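Local coordinates for 2-hydroxymethyl glutarate dehydrogenase (Eubacterium barkeri, PDB 3CKY) that catalyses the NAD-dependent interconversion of 2-formylglutarate and (S)-2-hydroxymethylglutarate in nicotinate fermentation, working as a homotetramer, at the interface of chains A and B. Sequence-based numbering; all coordinates share one arbitrary frame. Chains: chain A/B, 2-hydroxymethyl glutarate dehydrogenase.

The interface of chains A and B. Residues chain A 191, 195, 200, 205, 209; chain B 173, 176-177, 180.
The start of helix 169-197 of chain B, bearing B:Val173, B:Val176, B:Asn177 and B:Leu180, lies against the end of the same helix of chain A, where A:Ala191 and A:Gly195 are one turn apart, and against the following loop and helix 202-210; all helical residues here have regular helical phi and psi, whereas A:Leu200 is extended (phi -91°, psi 141°). This helix-to-helix packing belongs to the two-fold interface between subunits of a β-hydroxyacid dehydrogenase of the HIBADH-related family, a homotetramer, and recurs with the chains exchanged.

B:Val176 points into chain A and divides its two methyls. CG1 of B:Val176, anti to the backbone N (chi1 173°), sits between the carbonyl oxygen of A:Ala191 and the CD1 methyl of A:Ile209, the latter at 3.6 Å. CG2 of B:Val176 rests on the bare CA of A:Gly195 at 3.8 Å. The sulfur SD of A:Met205 borders the same valine more loosely, 4.2 Å from CG1 of B:Val176.

A:Ile209 uses both its branches: its side chain and that of B:Val176 cross at about a right angle, with CD1 against CG1, while CG2 of A:Ile209 meets CD1 of B:Leu180 at 3.9 Å, and the side chain runs past B:Asn177 in the opposite direction, with CG2 beside the amide oxygen OD1. An alanine here would lose CG2 and the CG1-CD1 arm, and would probably open a gap beside B:Val176 and B:Leu180, leaving their methyls less firmly held.

B:Leu180 comes up to the A:Ala191 methyl from one side, its CD2 methyl lying 3.6 Å from CB. At the other end of the patch, CD1 of A:Leu200 reaches the helix backbone itself, 3.6 Å from CA of B:Val173. CG2 of B:Val173, anti to its own N, flanks CD1 of A:Leu200 at 4.0 Å.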
loop_
_atom_site.group_PDB
_atom_site.type_symbol
_atom_site.label_atom_id
_atom_site.label_comp_id
_atom_site.label_asym_id
_atom_site.label_seq_id
_atom_site.Cartn_x
_atom_site.Cartn_y
_atom_site.Cartn_z
ATOM N N ALA A 191 -8.455 -13.819 3.830
ATOM C CA ALA A 191 -9.022 -14.953 3.085
ATOM C C ALA A 191 -9.996 -15.787 3.904
ATOM O O ALA A 191 -11.063 -16.191 3.414
ATOM C CB ALA A 191 -7.908 -15.853 2.558
ATOM N N GLY A 195 -14.064 -16.291 3.441
ATOM C CA GLY A 195 -14.624 -17.630 3.324
ATOM C C GLY A 195 -15.765 -17.848 4.275
ATOM O O GLY A 195 -16.809 -18.330 3.862
ATOM N N LEU A 200 -18.449 -20.673 4.447
ATOM C CA LEU A 200 -17.526 -21.791 4.648
ATOM C C LEU A 200 -17.173 -21.902 6.115
ATOM O O LEU A 200 -16.964 -20.900 6.791
ATOM C CB LEU A 200 -16.224 -21.584 3.864
ATOM C CG LEU A 200 -16.378 -21.499 2.347
ATOM C CD1 LEU A 200 -15.062 -21.118 1.697
ATOM C CD2 LEU A 200 -16.917 -22.806 1.753
ATOM N N MET A 205 -12.285 -25.083 4.924
ATOM C CA MET A 205 -11.167 -24.371 4.327
ATOM C C MET A 205 -9.824 -25.000 4.659
ATOM O O MET A 205 -8.985 -25.154 3.787
ATOM C CB MET A 205 -11.184 -22.895 4.735
ATOM C CG MET A 205 -12.260 -22.093 4.013
ATOM S SD MET A 205 -12.206 -20.312 4.365
ATOM C CE MET A 205 -12.802 -20.249 6.058
ATOM N N ILE A 209 -8.088 -26.156 1.307
ATOM C CA ILE A 209 -6.944 -25.306 0.946
ATOM C C ILE A 209 -5.617 -25.950 1.353
ATOM O O ILE A 209 -4.611 -25.824 0.646
ATOM C CB ILE A 209 -7.066 -23.911 1.571
ATOM C CG1 ILE A 209 -8.321 -23.224 1.021
ATOM C CG2 ILE A 209 -5.813 -23.053 1.308
ATOM C CD1 ILE A 209 -8.813 -22.080 1.880
ATOM N N VAL B 173 -15.004 -21.522 -1.936
ATOM C CA VAL B 173 -13.759 -22.142 -1.484
ATOM C C VAL B 173 -12.652 -22.070 -2.562
ATOM O O VAL B 173 -11.485 -21.828 -2.253
ATOM C CB VAL B 173 -13.970 -23.594 -0.937
ATOM C CG1 VAL B 173 -14.101 -24.602 -2.071
ATOM C CG2 VAL B 173 -12.823 -23.988 0.011
ATOM N N VAL B 176 -11.378 -18.525 -2.479
ATOM C CA VAL B 176 -10.471 -18.334 -1.343
ATOM C C VAL B 176 -9.112 -19.020 -1.587
ATOM O O VAL B 176 -8.060 -18.440 -1.305
ATOM C CB VAL B 176 -11.113 -18.823 -0.043
ATOM C CG1 VAL B 176 -10.106 -18.775 1.116
ATOM C CG2 VAL B 176 -12.330 -17.995 0.262
ATOM N N ASN B 177 -9.129 -20.226 -2.143
ATOM C CA ASN B 177 -7.878 -20.903 -2.469
ATOM C C ASN B 177 -7.026 -20.113 -3.452
ATOM O O ASN B 177 -5.843 -19.895 -3.209
ATOM C CB ASN B 177 -8.136 -22.305 -3.024
ATOM C CG ASN B 177 -6.852 -23.025 -3.403
ATOM O OD1 ASN B 177 -6.108 -23.475 -2.532
ATOM N ND2 ASN B 177 -6.573 -23.108 -4.700
ATOM N N LEU B 180 -5.330 -16.979 -2.352
ATOM C CA LEU B 180 -4.126 -17.236 -1.578
ATOM C C LEU B 180 -2.964 -17.591 -2.503
ATOM O O LEU B 180 -1.845 -17.147 -2.276
ATOM C CB LEU B 180 -4.359 -18.340 -0.542
ATOM C CG LEU B 180 -5.277 -17.943 0.630
ATOM C CD1 LEU B 180 -5.660 -19.191 1.489
ATOM C CD2 LEU B 180 -4.628 -16.847 1.471
#